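Local coordinates for deoxy-D-mannose-octulosonate 8-phosphate phosphatase (Haemophilus influenzae Rd, PDB 1K1E), which hydrolyses 3-deoxy-D-manno-octulosonate 8-phosphate to 3-deoxy-D-manno-octulosonate and inorganic phosphate, a step in lipopolysaccharide biosynthesis that depends on a divalent metal ion, at residues T13-V18 against A32-H37; A55-R60 against E85-D90; I64-I69 against K75-G80. All blocks are in the same frame, centred on the assembly; numbering follows the deposited sequence.

Interaction 1 (T13-V18 against A32-H37). With CO (cobalt (II) ion), chain M.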
# COMPACT_ATOMS: atom_id res chain seq x y z
N THR A 13 -10.30 -19.64 6.10
CA THR A 13 -10.13 -18.30 5.61
C THR A 13 -9.91 -18.21 4.09
O THR A 13 -9.14 -18.98 3.48
CB THR A 13 -8.94 -17.57 6.34
OG1 THR A 13 -8.86 -16.22 5.85
CG2 THR A 13 -7.63 -18.18 6.02
N ASP A 14 -10.66 -17.30 3.48
CA ASP A 14 -10.47 -16.98 2.08
C ASP A 14 -9.08 -16.32 2.04
O ASP A 14 -8.51 -15.93 3.07
CB ASP A 14 -11.53 -15.95 1.62
CG ASP A 14 -11.20 -15.33 0.29
OD1 ASP A 14 -10.74 -16.06 -0.61
OD2 ASP A 14 -11.42 -14.12 0.14
N VAL A 15 -8.49 -16.23 0.85
CA VAL A 15 -7.19 -15.59 0.75
C VAL A 15 -7.18 -14.14 0.23
O VAL A 15 -6.86 -13.21 0.96
CB VAL A 15 -6.20 -16.42 -0.18
CG1 VAL A 15 -4.90 -15.67 -0.42
CG2 VAL A 15 -5.92 -17.77 0.52
N ASP A 16 -7.54 -13.96 -1.03
CA ASP A 16 -7.43 -12.59 -1.58
C ASP A 16 -8.46 -11.68 -1.03
O ASP A 16 -9.62 -11.97 -1.14
CB ASP A 16 -7.51 -12.65 -3.10
CG ASP A 16 -6.37 -13.49 -3.68
OD1 ASP A 16 -5.20 -13.09 -3.45
OD2 ASP A 16 -6.65 -14.55 -4.28
N GLY A 17 -8.04 -10.57 -0.43
CA GLY A 17 -9.04 -9.64 0.08
C GLY A 17 -9.27 -9.84 1.56
O GLY A 17 -9.89 -8.98 2.22
N VAL A 18 -8.76 -10.98 2.09
CA VAL A 18 -8.88 -11.28 3.50
C VAL A 18 -7.47 -11.36 4.08
O VAL A 18 -7.11 -10.53 4.89
CB VAL A 18 -9.66 -12.57 3.73
CG1 VAL A 18 -9.65 -12.96 5.19
CG2 VAL A 18 -11.13 -12.32 3.32
N ALA A 32 3.13 -12.37 -9.14
CA ALA A 32 4.55 -12.50 -8.88
C ALA A 32 4.88 -12.38 -7.43
O ALA A 32 5.91 -12.85 -6.99
CB ALA A 32 5.31 -11.46 -9.67
N ILE A 33 4.01 -11.72 -6.69
CA ILE A 33 4.17 -11.46 -5.27
C ILE A 33 2.77 -11.55 -4.68
O ILE A 33 1.78 -11.16 -5.35
CB ILE A 33 4.68 -9.99 -5.02
CG1 ILE A 33 6.15 -9.84 -5.42
CG2 ILE A 33 4.56 -9.61 -3.50
CD1 ILE A 33 6.51 -8.40 -5.56
N LYS A 34 2.69 -12.18 -3.53
CA LYS A 34 1.47 -12.17 -2.73
C LYS A 34 1.84 -11.51 -1.42
O LYS A 34 2.83 -11.88 -0.79
CB LYS A 34 0.88 -13.56 -2.51
CG LYS A 34 0.37 -14.12 -3.82
CD LYS A 34 -0.50 -15.37 -3.58
CE LYS A 34 -1.87 -14.92 -3.03
NZ LYS A 34 -2.70 -14.04 -4.02
N SER A 35 1.02 -10.57 -0.96
CA SER A 35 1.40 -9.84 0.23
C SER A 35 0.51 -10.17 1.41
O SER A 35 -0.66 -9.78 1.40
CB SER A 35 1.34 -8.34 -0.11
OG SER A 35 2.18 -8.07 -1.25
N PHE A 36 1.06 -10.80 2.43
CA PHE A 36 0.26 -11.22 3.62
C PHE A 36 0.52 -10.26 4.75
O PHE A 36 1.25 -9.27 4.55
CB PHE A 36 0.65 -12.64 3.98
CG PHE A 36 0.39 -13.61 2.88
CD1 PHE A 36 1.41 -14.00 2.00
CD2 PHE A 36 -0.91 -14.07 2.66
CE1 PHE A 36 1.13 -14.85 0.92
CE2 PHE A 36 -1.17 -14.93 1.55
CZ PHE A 36 -0.16 -15.30 0.70
N HIS A 37 -0.06 -10.50 5.93
CA HIS A 37 0.18 -9.57 7.03
C HIS A 37 0.74 -10.34 8.19
O HIS A 37 0.20 -11.39 8.57
CB HIS A 37 -1.12 -8.84 7.39
CG HIS A 37 -0.92 -7.75 8.38
ND1 HIS A 37 -1.01 -6.41 8.06
CD2 HIS A 37 -0.56 -7.80 9.69
CE1 HIS A 37 -0.73 -5.68 9.14
NE2 HIS A 37 -0.46 -6.50 10.13
CO CO M . -11.54 -12.91 -1.51
O HOH W 1 -10.34 -14.40 -2.55
O HOH W 2 -4.91 -16.67 -3.79
O HOH W 3 -11.49 -11.46 -3.02
O HOH W 4 -13.29 -13.92 -2.17
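Asp16 and Lys34 meet in a buried salt bridge, with Lys34 NZ 2.7 Å from Asp16 OD1 and donating to the syn lone pair of that oxygen. The two side chains cross at about a right angle. Lys34 reaches the carboxylate by folding back near its end, with bends at chi3 (75°) and chi4 (64°) that turn the ammonium toward Asp16. Water 2 donates to the other oxygen, Asp16 OD2, at 2.8 Å and accepts only a weak bond from Lys34 NZ, so both carboxylate oxygens have partners. Next to the charged pair, Val15 CG1 lies 4.1 Å from Lys34 CE and touches the Phe36 ring at its edge, 4.3 Å from CE2.

Asp14 and Asp16 belong to a sequence that fits the DxDx(T/V) motif of HAD phosphatases, at the end of strand 10-14. They bind the cobalt ion differently: Asp14 through side-chain OD2 at 2.0 Å, Asp16 through its backbone O at 2.2 Å. Three waters and Asp107 complete the six ligands, and water 1, one of the three, also donates to Asp14 OD1, which in addition forms a salt bridge with Lys84. Because Asp16 gives the metal its carbonyl, its carboxylate can turn to Lys34, whose ammonium has a second acidic partner in Glu31. Strand 30-37 is itself held from outside, since residues 34-37 pair in an antiparallel ladder with a strand of the second subunit. The cobalt probably occupies the place of the natural magnesium cofactor, and the lysine bond and water 2 together would limit rotation of the Asp16 carboxylate while its backbone O stays on the metal.

Interaction 2 (A55-R60 against E85-D90). With HG (mercury (II) ion), chain N; SO4 (sulfate ion), chain O.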
# COMPACT_ATOMS: atom_id res chain seq x y z
N ALA A 55 -7.75 -23.44 8.16
CA ALA A 55 -7.69 -23.90 6.77
C ALA A 55 -7.78 -22.67 5.84
O ALA A 55 -8.33 -21.62 6.22
CB ALA A 55 -8.84 -24.86 6.45
N VAL A 56 -7.19 -22.83 4.65
CA VAL A 56 -7.19 -21.78 3.62
C VAL A 56 -8.02 -22.29 2.45
O VAL A 56 -7.89 -23.44 2.05
CB VAL A 56 -5.72 -21.52 3.18
CG1 VAL A 56 -5.68 -20.65 1.89
CG2 VAL A 56 -4.95 -20.92 4.36
N LEU A 57 -8.84 -21.42 1.88
CA LEU A 57 -9.71 -21.78 0.77
C LEU A 57 -9.47 -20.67 -0.25
O LEU A 57 -9.63 -19.51 0.07
CB LEU A 57 -11.15 -21.75 1.26
CG LEU A 57 -12.18 -22.76 0.74
CD1 LEU A 57 -13.52 -22.12 0.90
CD2 LEU A 57 -11.98 -23.14 -0.72
N SER A 58 -9.05 -21.00 -1.46
CA SER A 58 -8.85 -19.95 -2.45
C SER A 58 -9.24 -20.51 -3.80
O SER A 58 -9.02 -21.70 -4.06
CB SER A 58 -7.37 -19.53 -2.50
OG SER A 58 -7.17 -18.59 -3.53
N GLY A 59 -9.83 -19.67 -4.65
CA GLY A 59 -10.18 -20.11 -5.99
C GLY A 59 -8.94 -20.14 -6.90
O GLY A 59 -9.02 -20.52 -8.08
N ARG A 60 -7.79 -19.80 -6.34
CA ARG A 60 -6.55 -19.75 -7.10
C ARG A 60 -5.52 -20.63 -6.39
O ARG A 60 -5.61 -20.84 -5.19
CB ARG A 60 -6.04 -18.28 -7.18
CG ARG A 60 -6.90 -17.33 -8.07
CD ARG A 60 -6.49 -15.82 -8.00
NE ARG A 60 -5.27 -15.54 -8.76
CZ ARG A 60 -5.23 -15.16 -10.04
NH1 ARG A 60 -6.39 -15.00 -10.71
NH2 ARG A 60 -4.06 -14.96 -10.68
N GLU A 85 -18.81 -23.54 -1.37
CA GLU A 85 -19.65 -24.23 -0.40
C GLU A 85 -19.27 -25.71 -0.20
O GLU A 85 -19.28 -26.19 0.92
CB GLU A 85 -21.13 -24.18 -0.82
CG GLU A 85 -22.01 -24.98 0.17
CD GLU A 85 -23.45 -25.16 -0.35
OE1 GLU A 85 -23.88 -24.28 -1.14
OE2 GLU A 85 -24.13 -26.14 0.04
N THR A 86 -18.97 -26.46 -1.25
CA THR A 86 -18.62 -27.83 -0.95
C THR A 86 -17.19 -27.91 -0.38
O THR A 86 -16.91 -28.82 0.40
CB THR A 86 -18.75 -28.73 -2.18
OG1 THR A 86 -17.91 -28.23 -3.20
CG2 THR A 86 -20.21 -28.72 -2.68
N ALA A 87 -16.32 -26.95 -0.73
CA ALA A 87 -14.95 -26.92 -0.21
C ALA A 87 -15.08 -26.79 1.29
O ALA A 87 -14.31 -27.41 2.03
CB ALA A 87 -14.11 -25.73 -0.76
N CYS A 88 -16.05 -26.00 1.76
CA CYS A 88 -16.20 -25.86 3.21
C CYS A 88 -16.46 -27.20 3.85
O CYS A 88 -15.80 -27.56 4.82
CB CYS A 88 -17.39 -24.97 3.69
SG CYS A 88 -17.08 -23.21 3.21
N PHE A 89 -17.44 -27.94 3.36
CA PHE A 89 -17.71 -29.20 4.05
C PHE A 89 -16.57 -30.20 4.00
O PHE A 89 -16.37 -30.99 4.96
CB PHE A 89 -19.00 -29.75 3.49
CG PHE A 89 -20.16 -28.82 3.72
CD1 PHE A 89 -20.60 -28.55 5.01
CD2 PHE A 89 -20.83 -28.23 2.65
CE1 PHE A 89 -21.71 -27.71 5.23
CE2 PHE A 89 -21.93 -27.39 2.87
CZ PHE A 89 -22.37 -27.14 4.16
N ASP A 90 -15.84 -30.16 2.88
CA ASP A 90 -14.70 -31.06 2.70
C ASP A 90 -13.64 -30.73 3.71
O ASP A 90 -13.05 -31.63 4.30
CB ASP A 90 -14.14 -30.94 1.30
CG ASP A 90 -15.03 -31.56 0.24
OD1 ASP A 90 -14.79 -31.28 -1.00
OD2 ASP A 90 -15.94 -32.31 0.66
HG HG N . -17.52 -22.41 5.42
S SO4 O . -11.65 -16.47 -4.68
O1 SO4 O . -12.85 -16.27 -3.87
O2 SO4 O . -11.19 -15.12 -5.11
O3 SO4 O . -11.93 -17.28 -5.85
O4 SO4 O . -10.69 -17.17 -3.78
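A small, mainly apolar contact joins the central parallel sheet of the HAD-type alpha/beta fold to a helix covering one of its faces: Leu57 of strand 53-58 meets Ala87 and Cys88 of helix 84-95. Leu57 alone supplies the strand's side. Its CD2 methyl presses on Ala87 CB at 3.4 Å, tighter than an ordinary carbon-carbon contact, while CG and CD1 also lie close to the same methyl. The small alanine lets the backbones approach, with the CA atoms of Leu57 and Ala87 7.4 Å apart. Leu57 has an unusual chi1 of -144°, off the staggered positions, which fits a side chain squeezed against the helix. Lys84 and Leu91, one turn before and after, flank it on the same helix.

Cys88 points its CB away from the strand, and only its sulfur comes near, 4.4 Å from Leu57 CD1. That sulfur binds the mercury ion at 2.4 Å, together with Cys118 SG and Ala114 O, so the metal bridges helix 84-95 and the region of helix 112-117.

Beyond Leu57 the strand runs out toward the active site. Arg60, which probably binds substrate, pairs with Glu31, and a sulfate lies beside Gly59, also bonded to Lys84; it may mark the place of a substrate phosphate. Ser58 shapes this exit as an ST turn, its OG accepting from Arg60 N at 3.1 Å. Between the two, Gly59 N donates almost straight to sulfate O4 over 2.8 Å, at an N-H...O angle of 170°.

Interaction 3 (I64-I69 against K75-G80)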
# COMPACT_ATOMS: atom_id res chain seq x y z
N ILE A 64 3.31 -19.54 -4.65
CA ILE A 64 3.51 -18.46 -3.65
C ILE A 64 2.57 -18.73 -2.46
O ILE A 64 2.97 -18.73 -1.32
CB ILE A 64 3.18 -17.06 -4.21
CG1 ILE A 64 4.06 -16.78 -5.43
CG2 ILE A 64 3.45 -16.03 -3.10
CD1 ILE A 64 3.76 -15.48 -6.19
N LEU A 65 1.30 -18.93 -2.75
CA LEU A 65 0.36 -19.25 -1.70
C LEU A 65 0.76 -20.53 -0.95
O LEU A 65 0.64 -20.61 0.24
CB LEU A 65 -1.08 -19.35 -2.30
CG LEU A 65 -2.15 -19.60 -1.22
CD1 LEU A 65 -2.14 -18.60 -0.05
CD2 LEU A 65 -3.48 -19.54 -1.90
N ARG A 66 1.28 -21.53 -1.65
CA ARG A 66 1.69 -22.74 -0.96
C ARG A 66 2.86 -22.53 0.00
O ARG A 66 2.92 -23.12 1.06
CB ARG A 66 1.96 -23.80 -2.03
CG ARG A 66 0.62 -24.39 -2.53
CD ARG A 66 0.79 -25.34 -3.71
NE ARG A 66 -0.49 -25.89 -4.21
CZ ARG A 66 -1.02 -27.04 -3.80
NH1 ARG A 66 -0.43 -27.75 -2.87
NH2 ARG A 66 -2.11 -27.54 -4.40
N ARG A 67 3.75 -21.63 -0.37
CA ARG A 67 4.90 -21.32 0.46
C ARG A 67 4.41 -20.64 1.74
O ARG A 67 4.86 -20.94 2.82
CB ARG A 67 5.84 -20.39 -0.31
CG ARG A 67 7.11 -19.94 0.52
CD ARG A 67 7.73 -21.07 1.22
NE ARG A 67 8.86 -20.69 2.06
CZ ARG A 67 10.13 -20.93 1.77
NH1 ARG A 67 10.42 -21.57 0.64
NH2 ARG A 67 11.12 -20.52 2.60
N ARG A 68 3.45 -19.74 1.60
CA ARG A 68 2.91 -19.04 2.78
C ARG A 68 2.23 -20.06 3.67
O ARG A 68 2.45 -20.06 4.89
CB ARG A 68 1.94 -17.95 2.33
CG ARG A 68 1.27 -17.06 3.51
CD ARG A 68 2.30 -16.58 4.50
NE ARG A 68 1.71 -15.71 5.49
CZ ARG A 68 2.33 -15.25 6.56
NH1 ARG A 68 3.60 -15.59 6.82
NH2 ARG A 68 1.62 -14.48 7.40
N ILE A 69 1.39 -20.93 3.09
CA ILE A 69 0.72 -21.98 3.85
C ILE A 69 1.72 -22.88 4.64
O ILE A 69 1.52 -23.18 5.82
CB ILE A 69 -0.09 -22.81 2.92
CG1 ILE A 69 -1.39 -22.03 2.56
CG2 ILE A 69 -0.38 -24.18 3.55
CD1 ILE A 69 -2.17 -22.69 1.43
N LYS A 75 -1.98 -27.23 7.44
CA LYS A 75 -1.96 -28.46 6.64
C LYS A 75 -3.23 -28.68 5.82
O LYS A 75 -3.25 -29.48 4.90
CB LYS A 75 -1.80 -29.70 7.52
CG LYS A 75 -1.75 -31.00 6.71
CD LYS A 75 -2.54 -32.19 7.35
CE LYS A 75 -3.11 -33.13 6.19
NZ LYS A 75 -4.10 -34.15 6.66
N LEU A 76 -4.30 -27.97 6.18
CA LEU A 76 -5.60 -28.08 5.54
C LEU A 76 -5.88 -26.93 4.59
O LEU A 76 -5.91 -25.80 5.02
CB LEU A 76 -6.68 -28.04 6.65
CG LEU A 76 -6.59 -29.10 7.76
CD1 LEU A 76 -7.81 -29.01 8.65
CD2 LEU A 76 -6.48 -30.50 7.14
N PHE A 77 -6.09 -27.22 3.31
CA PHE A 77 -6.35 -26.15 2.36
C PHE A 77 -7.02 -26.75 1.15
O PHE A 77 -6.87 -27.93 0.85
CB PHE A 77 -5.05 -25.46 1.90
CG PHE A 77 -4.00 -26.41 1.51
CD1 PHE A 77 -3.90 -26.86 0.21
CD2 PHE A 77 -3.05 -26.80 2.45
CE1 PHE A 77 -2.84 -27.68 -0.18
CE2 PHE A 77 -1.98 -27.63 2.06
CZ PHE A 77 -1.89 -28.05 0.74
N PHE A 78 -7.72 -25.91 0.42
CA PHE A 78 -8.40 -26.29 -0.80
C PHE A 78 -8.15 -25.07 -1.69
O PHE A 78 -8.71 -23.94 -1.51
CB PHE A 78 -9.87 -26.50 -0.51
CG PHE A 78 -10.51 -27.52 -1.38
CD1 PHE A 78 -11.37 -28.46 -0.83
CD2 PHE A 78 -10.26 -27.54 -2.74
CE1 PHE A 78 -12.00 -29.44 -1.65
CE2 PHE A 78 -10.88 -28.53 -3.59
CZ PHE A 78 -11.75 -29.47 -3.02
N LEU A 79 -7.31 -25.29 -2.68
CA LEU A 79 -6.85 -24.25 -3.61
C LEU A 79 -7.29 -24.56 -5.02
O LEU A 79 -7.41 -25.74 -5.41
CB LEU A 79 -5.31 -24.12 -3.53
CG LEU A 79 -4.71 -23.99 -2.10
CD1 LEU A 79 -3.19 -23.82 -2.14
CD2 LEU A 79 -5.30 -22.75 -1.38
N GLY A 80 -7.59 -23.50 -5.77
CA GLY A 80 -8.02 -23.64 -7.14
C GLY A 80 -9.50 -23.88 -7.32
O GLY A 80 -9.98 -23.92 -8.46
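Phe77 holds its CG between its own backbone N and carbonyl carbon (chi1 47°), which stands the ring up beside helix 63-72, while Ile69 sets CG2 anti to its backbone N and swings CG1, with CD1, toward the strand. Ile69 CG2 then lies 3.9 Å from Phe77 CD2. The other branch of the isoleucine meets Leu79 tip to tip, CD1 to CD1 at 3.9 Å. The second methyl of Leu79 goes to the preceding helical turn, where CD2 lies 3.7 Å from Leu65 CD2.

These are the helix and second strand of a beta-alpha-beta crossover that starts from strand 53-58. Segments 64-69 and 76-79 run nearly antiparallel (171°), their axes approaching to 10.9 Å. Leu65, Ile69 and Leu79 make the apolar filling, and Val56 of strand 53-58 also packs on Leu79.

Arg66 covers the solvent side. Its chain, extended from CG to NE, carries the guanidinium out over Leu79 to the Phe77 ring, with CG 3.9 Å from Leu79 CD1. The same methyl sits against one face of the guanidinium, offset from its centre. Arg66 NH1 comes within 3.6 Å of Phe77 CE1, the guanidinium and ring planes standing 85° apart. The charge is met by Asp61, which forms a salt bridge with Arg66 NE.

Overall arrangement
Each contact has a partner in the parallel sheet; interaction 1 ties the end of strand 10-14 to strand 30-37 of the antiparallel one. Interactions 1 and 2 are buried, whereas interaction 3 grades from an apolar interior to a solvent-exposed margin. Probable hydrogen bonds of Thr13 N to Ala55 O and Thr13 O to Leu57 N join strands 10-14 and 53-58; strand 53-58 is bonded in turn to strand 76-79. Helices 63-72 and 84-95 cover opposite faces of strand 76-79, touching Leu79 and Phe78. Charge and metal dominate interaction 1, beside subunit interfaces; interaction 2 rests on methyl contacts, and interaction 3 adds an arginine over its apolar side chains. Arg68 packs on Phe36, linking interactions 3 and 1.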